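Local coordinates for protein transcription factor tau subunit sfc1 (PDB 4BJJ) that forms the sfc7-interacting part of a TFIIIC subunit, one component of the tauA module that binds boxA promoter sites of tRNA genes, at residues 14-19 with 52-57; 43-48 with 97-102; 66-71 with 105-110; 80-83 with 88-91. The protein carries 3 engineered substitutions. One frame throughout, in Å; residues are numbered along the deposited sequence.

Interaction 1: 14-19 with 52-57; sequences ALIEHP and ALLELN
Leu56 splits its two methyl groups between neighbouring residues of strand 12-18 and the loop after it. CD1 meets the His18 ring, approaching NE2 at 3.5 Å, with the two side chains crossing at about a right angle. CD2 faces Pro19, where the proline ring and the leucine meet tip to tip at 3.7 Å between CD2 and Pro19 CD. Two residues earlier, Leu54 puts CD2 against Ile16 CD1 at 3.7 Å, again crossing nearly at a right angle. Leu56 CG lies anti to its backbone N (chi1 178°), which carries the fork across to strand 12-18. Beyond this first shell, His18 is fixed at both nitrogens, NE2 by Thr31 OG1 and ND1 by the backbone N of Gly20, while the Phe28 ring meets the imidazole, the two planes inclined by about 40°. Phe101 and Phe107 pack on Leu56, and Phe99 on Leu54. Replacing Leu56 by an alanine would probably open a gap beside His18 and Pro19 and leave the imidazole without the methyl group beside NE2. With ND1 facing a backbone N-H, the imidazole proton is likely to sit on NE2; the apolar contact lies against a polar ring whose two nitrogens both have partners.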
loop_
_atom_site.group_PDB
_atom_site.type_symbol
_atom_site.label_atom_id
_atom_site.label_comp_id
_atom_site.label_asym_id
_atom_site.label_seq_id
_atom_site.Cartn_x
_atom_site.Cartn_y
_atom_site.Cartn_z
ATOM N N ALA A 14 -5.085 2.796 -5.745
ATOM C CA ALA A 14 -5.766 2.767 -4.454
ATOM C C ALA A 14 -5.334 1.536 -3.664
ATOM O O ALA A 14 -5.011 0.501 -4.234
ATOM C CB ALA A 14 -7.265 2.729 -4.663
ATOM N N LEU A 15 -5.376 1.622 -2.349
ATOM C CA LEU A 15 -4.892 0.517 -1.532
ATOM C C LEU A 15 -5.965 0.128 -0.553
ATOM O O LEU A 15 -6.513 0.968 0.121
ATOM C CB LEU A 15 -3.621 0.925 -0.797
ATOM C CG LEU A 15 -3.133 0.006 0.330
ATOM C CD1 LEU A 15 -2.619 -1.293 -0.252
ATOM C CD2 LEU A 15 -2.066 0.712 1.166
ATOM N N ILE A 16 -6.264 -1.159 -0.497
ATOM C CA ILE A 16 -7.209 -1.687 0.447
ATOM C C ILE A 16 -6.468 -2.503 1.495
ATOM O O ILE A 16 -5.884 -3.535 1.188
ATOM C CB ILE A 16 -8.233 -2.563 -0.258
ATOM C CG1 ILE A 16 -9.002 -1.727 -1.270
ATOM C CG2 ILE A 16 -9.208 -3.145 0.736
ATOM C CD1 ILE A 16 -9.801 -2.543 -2.250
ATOM N N GLU A 17 -6.506 -2.048 2.739
ATOM C CA GLU A 17 -5.856 -2.780 3.832
ATOM C C GLU A 17 -6.834 -3.740 4.487
ATOM O O GLU A 17 -7.520 -3.394 5.441
ATOM C CB GLU A 17 -5.237 -1.810 4.842
ATOM C CG GLU A 17 -4.074 -0.997 4.262
ATOM C CD GLU A 17 -3.301 -0.180 5.311
ATOM O OE1 GLU A 17 -3.638 -0.217 6.526
ATOM O OE2 GLU A 17 -2.344 0.514 4.911
ATOM N N HIS A 18 -6.862 -4.962 3.970
ATOM C CA HIS A 18 -7.789 -5.998 4.402
ATOM C C HIS A 18 -7.176 -6.766 5.598
ATOM O O HIS A 18 -5.970 -6.968 5.663
ATOM C CB HIS A 18 -8.007 -6.887 3.194
ATOM C CG HIS A 18 -9.112 -7.880 3.319
ATOM N ND1 HIS A 18 -9.063 -8.934 4.205
ATOM C CD2 HIS A 18 -10.246 -8.053 2.599
ATOM C CE1 HIS A 18 -10.141 -9.685 4.059
ATOM N NE2 HIS A 18 -10.873 -9.176 3.082
ATOM N N PRO A 19 -7.995 -7.165 6.575
ATOM C CA PRO A 19 -7.460 -7.796 7.795
ATOM C C PRO A 19 -7.385 -9.314 7.767
ATOM O O PRO A 19 -6.794 -9.914 8.657
ATOM C CB PRO A 19 -8.466 -7.388 8.868
ATOM C CG PRO A 19 -9.762 -7.207 8.117
ATOM C CD PRO A 19 -9.415 -6.788 6.716
ATOM N N ALA A 52 -15.849 8.121 -1.688
ATOM C CA ALA A 52 -15.278 6.781 -1.644
ATOM C C ALA A 52 -15.818 5.977 -0.476
ATOM O O ALA A 52 -15.975 6.476 0.617
ATOM C CB ALA A 52 -13.768 6.863 -1.567
ATOM N N LEU A 53 -16.057 4.706 -0.728
ATOM C CA LEU A 53 -16.822 3.871 0.173
ATOM C C LEU A 53 -16.500 2.408 -0.143
ATOM O O LEU A 53 -16.406 2.013 -1.291
ATOM C CB LEU A 53 -18.330 4.153 -0.042
ATOM C CG LEU A 53 -19.309 3.476 0.905
ATOM C CD1 LEU A 53 -20.530 4.326 1.086
ATOM C CD2 LEU A 53 -19.706 2.099 0.403
ATOM N N LEU A 54 -16.369 1.593 0.884
ATOM C CA LEU A 54 -16.197 0.172 0.689
ATOM C C LEU A 54 -16.597 -0.548 1.967
ATOM O O LEU A 54 -16.308 -0.099 3.070
ATOM C CB LEU A 54 -14.748 -0.126 0.307
ATOM C CG LEU A 54 -14.345 -1.542 -0.080
ATOM C CD1 LEU A 54 -15.074 -2.031 -1.299
ATOM C CD2 LEU A 54 -12.833 -1.568 -0.325
ATOM N N GLU A 55 -17.246 -1.685 1.800
ATOM C CA GLU A 55 -17.789 -2.435 2.911
ATOM C C GLU A 55 -17.157 -3.842 3.014
ATOM O O GLU A 55 -16.924 -4.500 2.010
ATOM C CB GLU A 55 -19.294 -2.531 2.708
ATOM C CG GLU A 55 -20.075 -2.868 3.941
ATOM C CD GLU A 55 -21.557 -2.780 3.701
ATOM O OE1 GLU A 55 -22.096 -1.668 3.833
ATOM O OE2 GLU A 55 -22.176 -3.817 3.376
ATOM N N LEU A 56 -16.866 -4.274 4.238
ATOM C CA LEU A 56 -16.232 -5.564 4.477
ATOM C C LEU A 56 -17.152 -6.499 5.250
ATOM O O LEU A 56 -17.734 -6.142 6.290
ATOM C CB LEU A 56 -14.926 -5.380 5.251
ATOM C CG LEU A 56 -14.156 -6.655 5.632
ATOM C CD1 LEU A 56 -13.517 -7.309 4.424
ATOM C CD2 LEU A 56 -13.109 -6.320 6.659
ATOM N N ASN A 57 -17.260 -7.707 4.725
ATOM C CA ASN A 57 -18.063 -8.758 5.335
ATOM C C ASN A 57 -17.274 -10.070 5.416
ATOM O O ASN A 57 -17.268 -10.860 4.473
ATOM C CB ASN A 57 -19.333 -8.960 4.503
ATOM C CG ASN A 57 -20.344 -9.807 5.200
ATOM O OD1 ASN A 57 -20.161 -10.205 6.340
ATOM N ND2 ASN A 57 -21.422 -10.090 4.520
#

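Interaction 2: 43-48 with 97-102; sequences QTSFQN and QVFLFR
Ser45, in the last turn of helix 35-47, and Gln97, on strand 88-100, bring their backbones closest together, with 7.0 Å between the two CA atoms. The helix is ending here: Gln43 O accepts from both Phe46 N and Gln47 N, Asn48 N still bonds to Thr44 O, and Asn48 is the first residue to leave helical backbone angles. Strand 88-100 presents Gln97 and, two residues on, Phe99 to this helix end. The side-chain contact is small and centres on Ser45 CB. Gln97 reaches it with the oxygen of its amide; the 3.0 Å between Ser45 CB and Gln97 OE1 is short for a carbon-oxygen pair and, as a distance, doubtful. The Gln97 chain is extended beyond CG, and its off-staggered first torsion (chi1 -123°) goes with that doubtful approach. Phe99 adds its ring tip, CZ standing 4.1 Å from Ser45 CB. Ser45 OG turns back into the helix and bonds to Cys42 O, so the serine offers the strand its carbon and not its hydroxyl. An alanine in place of Gln97 lacks the amide and would probably open a gap beside Ser45, with Phe99 left as the remaining close neighbour of Ser45 on this strand segment. Around this junction, Gln97 also touches Pro49, Ala52 and Val72, and Phe99 packs on Ile16, Leu54, Ala70 and Val72, so the C-terminal end of helix 35-47 sits over the sheet where strands 12-18 and 68-73 flank strand 88-100.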
loop_
_atom_site.group_PDB
_atom_site.type_symbol
_atom_site.label_atom_id
_atom_site.label_comp_id
_atom_site.label_asym_id
_atom_site.label_seq_id
_atom_site.Cartn_x
_atom_site.Cartn_y
_atom_site.Cartn_z
ATOM N N GLN A 43 -12.492 3.073 -8.607
ATOM C CA GLN A 43 -12.838 4.085 -9.566
ATOM C C GLN A 43 -13.528 5.328 -8.901
ATOM O O GLN A 43 -13.230 6.472 -9.250
ATOM C CB GLN A 43 -13.761 3.469 -10.615
ATOM C CG GLN A 43 -14.578 4.482 -11.409
ATOM C CD GLN A 43 -15.567 3.825 -12.355
ATOM O OE1 GLN A 43 -16.488 3.102 -11.937
ATOM N NE2 GLN A 43 -15.376 4.068 -13.643
ATOM N N THR A 44 -14.461 5.106 -7.979
ATOM C CA THR A 44 -15.084 6.211 -7.266
ATOM C C THR A 44 -14.034 7.034 -6.524
ATOM O O THR A 44 -14.115 8.265 -6.496
ATOM C CB THR A 44 -16.105 5.729 -6.241
ATOM O OG1 THR A 44 -17.062 4.873 -6.857
ATOM C CG2 THR A 44 -16.859 6.901 -5.606
ATOM N N SER A 45 -13.037 6.359 -5.939
ATOM C CA SER A 45 -12.022 7.068 -5.147
ATOM C C SER A 45 -11.219 8.059 -5.994
ATOM O O SER A 45 -10.713 9.062 -5.468
ATOM C CB SER A 45 -11.089 6.121 -4.333
ATOM O OG SER A 45 -10.253 5.341 -5.148
ATOM N N PHE A 46 -11.151 7.811 -7.302
ATOM C CA PHE A 46 -10.441 8.695 -8.218
ATOM C C PHE A 46 -11.336 9.716 -8.905
ATOM O O PHE A 46 -10.908 10.829 -9.185
ATOM C CB PHE A 46 -9.703 7.872 -9.266
ATOM C CG PHE A 46 -8.401 7.308 -8.763
ATOM C CD1 PHE A 46 -7.258 8.069 -8.801
ATOM C CD2 PHE A 46 -8.337 6.037 -8.215
ATOM C CE1 PHE A 46 -6.075 7.567 -8.336
ATOM C CE2 PHE A 46 -7.160 5.529 -7.751
ATOM C CZ PHE A 46 -6.031 6.293 -7.797
ATOM N N GLN A 47 -12.578 9.339 -9.164
ATOM C CA GLN A 47 -13.520 10.231 -9.807
ATOM C C GLN A 47 -14.158 11.197 -8.841
ATOM O O GLN A 47 -14.406 12.345 -9.193
ATOM C CB GLN A 47 -14.603 9.431 -10.493
ATOM C CG GLN A 47 -14.129 8.875 -11.799
ATOM C CD GLN A 47 -15.260 8.355 -12.610
ATOM O OE1 GLN A 47 -16.415 8.494 -12.212
ATOM N NE2 GLN A 47 -14.955 7.757 -13.757
ATOM N N ASN A 48 -14.411 10.723 -7.629
ATOM C CA ASN A 48 -15.074 11.507 -6.607
ATOM C C ASN A 48 -14.591 11.107 -5.199
ATOM O O ASN A 48 -15.336 10.521 -4.416
ATOM C CB ASN A 48 -16.589 11.323 -6.744
ATOM C CG ASN A 48 -17.374 12.342 -5.944
ATOM O OD1 ASN A 48 -16.792 13.186 -5.275
ATOM N ND2 ASN A 48 -18.706 12.260 -6.001
ATOM N N GLN A 97 -5.102 6.842 -2.406
ATOM C CA GLN A 97 -6.094 6.601 -1.364
ATOM C C GLN A 97 -6.008 5.211 -0.739
ATOM O O GLN A 97 -5.619 4.238 -1.374
ATOM C CB GLN A 97 -7.532 6.855 -1.860
ATOM C CG GLN A 97 -8.204 7.909 -0.972
ATOM C CD GLN A 97 -9.582 8.319 -1.426
ATOM O OE1 GLN A 97 -10.420 7.490 -1.749
ATOM N NE2 GLN A 97 -9.840 9.610 -1.400
ATOM N N VAL A 98 -6.406 5.138 0.523
ATOM C CA VAL A 98 -6.345 3.911 1.281
ATOM C C VAL A 98 -7.696 3.632 1.904
ATOM O O VAL A 98 -8.292 4.514 2.501
ATOM C CB VAL A 98 -5.296 4.010 2.412
ATOM C CG1 VAL A 98 -5.009 2.656 2.960
ATOM C CG2 VAL A 98 -4.029 4.589 1.885
ATOM N N PHE A 99 -8.165 2.400 1.765
ATOM C CA PHE A 99 -9.302 1.904 2.529
ATOM C C PHE A 99 -8.755 1.096 3.712
ATOM O O PHE A 99 -8.132 0.041 3.542
ATOM C CB PHE A 99 -10.202 1.044 1.641
ATOM C CG PHE A 99 -10.788 1.781 0.461
ATOM C CD1 PHE A 99 -10.039 1.977 -0.696
ATOM C CD2 PHE A 99 -12.098 2.276 0.510
ATOM C CE1 PHE A 99 -10.576 2.638 -1.775
ATOM C CE2 PHE A 99 -12.647 2.946 -0.575
ATOM C CZ PHE A 99 -11.889 3.120 -1.723
ATOM N N LEU A 100 -8.980 1.626 4.903
ATOM C CA LEU A 100 -8.411 1.097 6.135
ATOM C C LEU A 100 -9.417 0.219 6.850
ATOM O O LEU A 100 -10.391 0.699 7.424
ATOM C CB LEU A 100 -7.994 2.243 7.056
ATOM C CG LEU A 100 -6.970 3.229 6.473
ATOM C CD1 LEU A 100 -7.103 4.584 7.129
ATOM C CD2 LEU A 100 -5.558 2.759 6.617
ATOM N N PHE A 101 -9.174 -1.080 6.794
ATOM C CA PHE A 101 -9.950 -2.030 7.554
ATOM C C PHE A 101 -9.152 -2.556 8.747
ATOM O O PHE A 101 -9.734 -2.806 9.789
ATOM C CB PHE A 101 -10.414 -3.180 6.670
ATOM C CG PHE A 101 -11.515 -2.821 5.760
ATOM C CD1 PHE A 101 -12.764 -2.517 6.261
ATOM C CD2 PHE A 101 -11.312 -2.791 4.403
ATOM C CE1 PHE A 101 -13.790 -2.186 5.418
ATOM C CE2 PHE A 101 -12.345 -2.460 3.556
ATOM C CZ PHE A 101 -13.597 -2.165 4.068
ATOM N N ARG A 102 -7.833 -2.727 8.607
ATOM C CA ARG A 102 -7.010 -3.132 9.763
ATOM C C ARG A 102 -6.989 -2.031 10.788
ATOM O O ARG A 102 -7.108 -0.860 10.440
ATOM C CB ARG A 102 -5.575 -3.443 9.357
ATOM C CG ARG A 102 -5.501 -4.441 8.254
ATOM C CD ARG A 102 -4.147 -5.039 8.126
ATOM N NE ARG A 102 -3.257 -4.215 7.332
ATOM C CZ ARG A 102 -3.037 -4.365 6.028
ATOM N NH1 ARG A 102 -3.667 -5.303 5.325
ATOM N NH2 ARG A 102 -2.166 -3.565 5.426
#

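Interaction 3: 66-71 with 105-110; sequences HPVQAR and ADFQYS
Val68 meets Asp106 and Phe107 where the beta sheet, in the part of the Tau95 triple barrel domain held in this construct, gives way to the C-terminal end of the fragment. The first residue of strand 68-73 points toward the irregular segment 105-110, and the two branches of the valine take different partners. CG1, anti to the backbone N (chi1 160°), goes to the Phe107 ring and stands 4.4 Å from CE2, a distant apolar touch. CG2, set beside the backbone N, goes to the carboxylate of Asp106, where the Val68 and Asp106 side chains slide past each other in opposite directions. The inner, Phe107 side is the better buried and is backed by other residues: Phe107 lies over Leu56, Pro19 and Leu58, so its ring ties segment 105-110 to strand 55-56 and to the loops that follow strands 12-18 and 55-56. The outer side is open to solvent, although the nearest approach across the contact is made there. Asp106 is exposed and brings an acid oxygen up to a methyl group, which offers no hydrogen bond. The contact therefore bears mainly on one valine, with apolar support on one flank and a charged group at the surface on the other. Asp106 also folds back on its own neighbour: its CB stands 3.7 Å above the plane of the Phe107 ring, over the centre, while Asp106 OD2 lies 3.5 Å from Val68 CG2.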
loop_
_atom_site.group_PDB
_atom_site.type_symbol
_atom_site.label_atom_id
_atom_site.label_comp_id
_atom_site.label_asym_id
_atom_site.label_seq_id
_atom_site.Cartn_x
_atom_site.Cartn_y
_atom_site.Cartn_z
ATOM N N HIS A 66 -21.692 -8.096 11.827
ATOM C CA HIS A 66 -21.964 -6.726 11.360
ATOM C C HIS A 66 -20.973 -6.351 10.240
ATOM O O HIS A 66 -19.819 -6.084 10.525
ATOM C CB HIS A 66 -21.794 -5.700 12.516
ATOM C CG HIS A 66 -22.866 -5.756 13.567
ATOM N ND1 HIS A 66 -23.160 -6.901 14.276
ATOM C CD2 HIS A 66 -23.698 -4.801 14.051
ATOM C CE1 HIS A 66 -24.145 -6.656 15.126
ATOM N NE2 HIS A 66 -24.484 -5.384 15.016
ATOM N N PRO A 67 -21.408 -6.329 8.970
ATOM C CA PRO A 67 -20.577 -5.686 7.938
ATOM C C PRO A 67 -20.047 -4.294 8.333
ATOM O O PRO A 67 -20.717 -3.525 9.000
ATOM C CB PRO A 67 -21.522 -5.544 6.750
ATOM C CG PRO A 67 -22.553 -6.577 6.949
ATOM C CD PRO A 67 -22.708 -6.760 8.441
ATOM N N VAL A 68 -18.829 -3.984 7.913
ATOM C CA VAL A 68 -18.134 -2.793 8.373
ATOM C C VAL A 68 -17.722 -1.941 7.181
ATOM O O VAL A 68 -17.242 -2.461 6.181
ATOM C CB VAL A 68 -16.866 -3.219 9.209
ATOM C CG1 VAL A 68 -15.856 -2.113 9.313
ATOM C CG2 VAL A 68 -17.283 -3.662 10.583
ATOM N N GLN A 69 -17.868 -0.629 7.319
ATOM C CA GLN A 69 -17.395 0.325 6.323
ATOM C C GLN A 69 -15.946 0.736 6.588
ATOM O O GLN A 69 -15.559 0.952 7.733
ATOM C CB GLN A 69 -18.271 1.565 6.361
ATOM C CG GLN A 69 -19.751 1.296 6.087
ATOM C CD GLN A 69 -20.148 1.468 4.639
ATOM O OE1 GLN A 69 -19.330 1.789 3.785
ATOM N NE2 GLN A 69 -21.423 1.260 4.359
ATOM N N ALA A 70 -15.142 0.831 5.533
ATOM C CA ALA A 70 -13.771 1.299 5.656
ATOM C C ALA A 70 -13.714 2.756 6.025
ATOM O O ALA A 70 -14.543 3.539 5.592
ATOM C CB ALA A 70 -13.026 1.124 4.355
ATOM N N ARG A 71 -12.685 3.106 6.780
ATOM C CA ARG A 71 -12.240 4.466 6.898
ATOM C C ARG A 71 -11.357 4.744 5.690
ATOM O O ARG A 71 -10.446 3.989 5.394
ATOM C CB ARG A 71 -11.471 4.670 8.201
ATOM C CG ARG A 71 -12.354 4.575 9.437
ATOM C CD ARG A 71 -11.756 5.343 10.592
ATOM N NE ARG A 71 -12.109 6.761 10.542
ATOM C CZ ARG A 71 -11.533 7.700 11.289
ATOM N NH1 ARG A 71 -10.558 7.377 12.134
ATOM N NH2 ARG A 71 -11.917 8.965 11.181
ATOM N N ALA A 105 -11.398 -1.244 15.652
ATOM C CA ALA A 105 -11.561 -2.010 16.889
ATOM C C ALA A 105 -11.917 -3.477 16.640
ATOM O O ALA A 105 -11.552 -4.337 17.441
ATOM C CB ALA A 105 -12.604 -1.351 17.794
ATOM N N ASP A 106 -12.609 -3.758 15.531
ATOM C CA ASP A 106 -13.137 -5.109 15.247
ATOM C C ASP A 106 -12.068 -6.174 15.003
ATOM O O ASP A 106 -12.212 -7.328 15.437
ATOM C CB ASP A 106 -14.082 -5.077 14.037
ATOM C CG ASP A 106 -15.124 -3.994 14.145
ATOM O OD1 ASP A 106 -14.740 -2.845 14.452
ATOM O OD2 ASP A 106 -16.317 -4.283 13.923
ATOM N N PHE A 107 -11.002 -5.772 14.311
ATOM C CA PHE A 107 -10.015 -6.702 13.781
ATOM C C PHE A 107 -8.654 -6.673 14.492
ATOM O O PHE A 107 -7.657 -7.136 13.940
ATOM C CB PHE A 107 -9.836 -6.415 12.293
ATOM C CG PHE A 107 -11.128 -6.268 11.567
ATOM C CD1 PHE A 107 -12.050 -7.306 11.552
ATOM C CD2 PHE A 107 -11.443 -5.082 10.916
ATOM C CE1 PHE A 107 -13.266 -7.162 10.891
ATOM C CE2 PHE A 107 -12.651 -4.930 10.250
ATOM C CZ PHE A 107 -13.561 -5.969 10.238
ATOM N N GLN A 108 -8.607 -6.153 15.714
ATOM C CA GLN A 108 -7.343 -6.057 16.418
ATOM C C GLN A 108 -6.902 -7.437 16.933
ATOM O O GLN A 108 -7.722 -8.224 17.427
ATOM C CB GLN A 108 -7.422 -5.031 17.549
ATOM C CG GLN A 108 -6.102 -4.270 17.755
ATOM C CD GLN A 108 -5.849 -3.222 16.676
ATOM O OE1 GLN A 108 -6.783 -2.737 16.035
ATOM N NE2 GLN A 108 -4.581 -2.877 16.465
ATOM N N TYR A 109 -5.600 -7.714 16.807
ATOM C CA TYR A 109 -5.043 -9.025 17.126
ATOM C C TYR A 109 -3.569 -8.908 17.545
ATOM O O TYR A 109 -2.743 -8.396 16.797
ATOM C CB TYR A 109 -5.196 -9.964 15.916
ATOM C CG TYR A 109 -4.837 -11.399 16.225
ATOM C CD1 TYR A 109 -5.783 -12.269 16.768
ATOM C CD2 TYR A 109 -3.537 -11.879 16.004
ATOM C CE1 TYR A 109 -5.450 -13.577 17.072
ATOM C CE2 TYR A 109 -3.196 -13.192 16.303
ATOM C CZ TYR A 109 -4.159 -14.031 16.835
ATOM O OH TYR A 109 -3.848 -15.330 17.135
ATOM N N SER A 110 -3.251 -9.380 18.746
ATOM C CA SER A 110 -1.900 -9.275 19.288
ATOM C C SER A 110 -1.571 -10.458 20.187
ATOM O O SER A 110 -0.612 -11.186 19.941
ATOM C CB SER A 110 -1.754 -7.984 20.086
ATOM O OG SER A 110 -0.426 -7.825 20.550
#

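Interaction 4: 80-83 with 88-91; sequences VTIK and SVQN
Thr81 faces both Gln90 and Asn91, a classic beta bulge in an antiparallel hairpin; the N-to-C directions of segments 80-83 and 88-91 make an angle of 128°. Thr81 O accepts from Gln90 N at 2.7 Å and from Asn91 N at 3.2 Å, so one carbonyl holds two successive N-H groups and the extra residue is taken up on strand 88-100. Thr81 N returns a nearly straight bond to Asn91 O at 2.7 Å. Past the bulge the register shifts by one: Ile82 and Val89 form a non-hydrogen-bonded pair, their CG2 atoms 4.3 Å apart. Val89 also meets Val80, with 4.1 Å between their CG1 atoms. On the face bearing Thr81 and Asn91, a water donates to Thr81 OG1 at 3.1 Å and to Asn91 OD1 at 3.0 Å, joining the two side chains. Thr81 OG1, beside its backbone N (chi1 -54°), also bonds to a polar side chain of the other protein's chain, while Asn91 OD1 has a weak bond from Asn11. Strand 78-83 pairs with strand 88-100 on one edge and, through residues 80-83, with an antiparallel strand of that other chain on its other edge, so the sheet continues across the interface.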
loop_
_atom_site.group_PDB
_atom_site.type_symbol
_atom_site.label_atom_id
_atom_site.label_comp_id
_atom_site.label_asym_id
_atom_site.label_seq_id
_atom_site.Cartn_x
_atom_site.Cartn_y
_atom_site.Cartn_z
ATOM N N VAL A 80 6.309 0.290 -4.803
ATOM C CA VAL A 80 7.650 0.177 -5.349
ATOM C C VAL A 80 7.819 -1.177 -5.992
ATOM O O VAL A 80 7.705 -2.220 -5.341
ATOM C CB VAL A 80 8.702 0.376 -4.250
ATOM C CG1 VAL A 80 10.102 0.236 -4.812
ATOM C CG2 VAL A 80 8.531 1.743 -3.604
ATOM N N THR A 81 8.071 -1.146 -7.294
ATOM C CA THR A 81 8.250 -2.356 -8.073
ATOM C C THR A 81 9.745 -2.616 -8.255
ATOM O O THR A 81 10.459 -1.770 -8.790
ATOM C CB THR A 81 7.574 -2.213 -9.450
ATOM O OG1 THR A 81 6.197 -1.844 -9.279
ATOM C CG2 THR A 81 7.653 -3.510 -10.232
ATOM N N ILE A 82 10.212 -3.780 -7.795
ATOM C CA ILE A 82 11.619 -4.137 -7.921
ATOM C C ILE A 82 11.791 -5.410 -8.744
ATOM O O ILE A 82 11.022 -6.371 -8.615
ATOM C CB ILE A 82 12.339 -4.257 -6.536
ATOM C CG1 ILE A 82 11.750 -5.361 -5.667
ATOM C CG2 ILE A 82 12.272 -2.953 -5.770
ATOM C CD1 ILE A 82 12.746 -6.471 -5.383
ATOM N N LYS A 83 12.794 -5.378 -9.621
ATOM C CA LYS A 83 13.152 -6.526 -10.450
ATOM C C LYS A 83 13.841 -7.542 -9.564
ATOM O O LYS A 83 14.867 -7.260 -8.958
ATOM C CB LYS A 83 14.066 -6.097 -11.591
ATOM C CG LYS A 83 14.148 -7.085 -12.735
ATOM C CD LYS A 83 15.213 -6.620 -13.721
ATOM C CE LYS A 83 15.279 -7.465 -14.981
ATOM N NZ LYS A 83 16.372 -6.982 -15.872
ATOM N N SER A 88 16.831 -4.277 -8.416
ATOM C CA SER A 88 16.800 -2.901 -8.922
ATOM C C SER A 88 15.370 -2.358 -8.958
ATOM O O SER A 88 14.433 -3.106 -9.219
ATOM C CB SER A 88 17.374 -2.838 -10.333
ATOM O OG SER A 88 16.669 -3.718 -11.184
ATOM N N VAL A 89 15.221 -1.058 -8.717
ATOM C CA VAL A 89 13.909 -0.421 -8.741
ATOM C C VAL A 89 13.442 -0.188 -10.162
ATOM O O VAL A 89 14.010 0.616 -10.884
ATOM C CB VAL A 89 13.894 0.924 -7.980
ATOM C CG1 VAL A 89 12.470 1.516 -7.962
ATOM C CG2 VAL A 89 14.417 0.748 -6.545
ATOM N N GLN A 90 12.384 -0.892 -10.543
ATOM C CA GLN A 90 11.802 -0.794 -11.872
ATOM C C GLN A 90 10.776 0.363 -11.965
ATOM O O GLN A 90 10.657 1.042 -12.992
ATOM C CB GLN A 90 11.140 -2.141 -12.200
ATOM C CG GLN A 90 10.606 -2.279 -13.612
ATOM C CD GLN A 90 11.707 -2.421 -14.642
ATOM O OE1 GLN A 90 12.872 -2.690 -14.301
ATOM N NE2 GLN A 90 11.348 -2.240 -15.918
ATOM N N ASN A 91 10.028 0.585 -10.891
ATOM C CA ASN A 91 8.987 1.608 -10.899
ATOM C C ASN A 91 8.592 2.039 -9.485
ATOM O O ASN A 91 8.573 1.230 -8.534
ATOM C CB ASN A 91 7.764 1.098 -11.678
ATOM C CG ASN A 91 6.814 2.234 -12.125
ATOM O OD1 ASN A 91 5.669 2.315 -11.677
ATOM N ND2 ASN A 91 7.287 3.093 -13.023
HETATM O O HOH W 1 5.303 1.150 -8.953
#

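In the fold
Strand 88-100 ties the contacts together: it carries one segment of interactions 2 and 4 and pairs with strands 12-18 and 68-73, which serve interactions 1 and 3. Interactions 1 and 2 lie with centres about 7 Å apart and touch, Leu15 O meeting Phe99 N; interaction 3 is about 11 Å from interaction 1, centre to centre, and joins it where strand 68-73 pairs with strand 55-56. The hairpin of interaction 4 stands apart, about 26 Å from interaction 1 and 32 Å from interaction 3, centre to centre. Along the chain both its segments fall between the two of interaction 2, and likewise between the two of interaction 3. Strand 12-18 and the distant hairpin both extend the sheet into the other protein's chain, consistent with the role of sfc7-interacting domain.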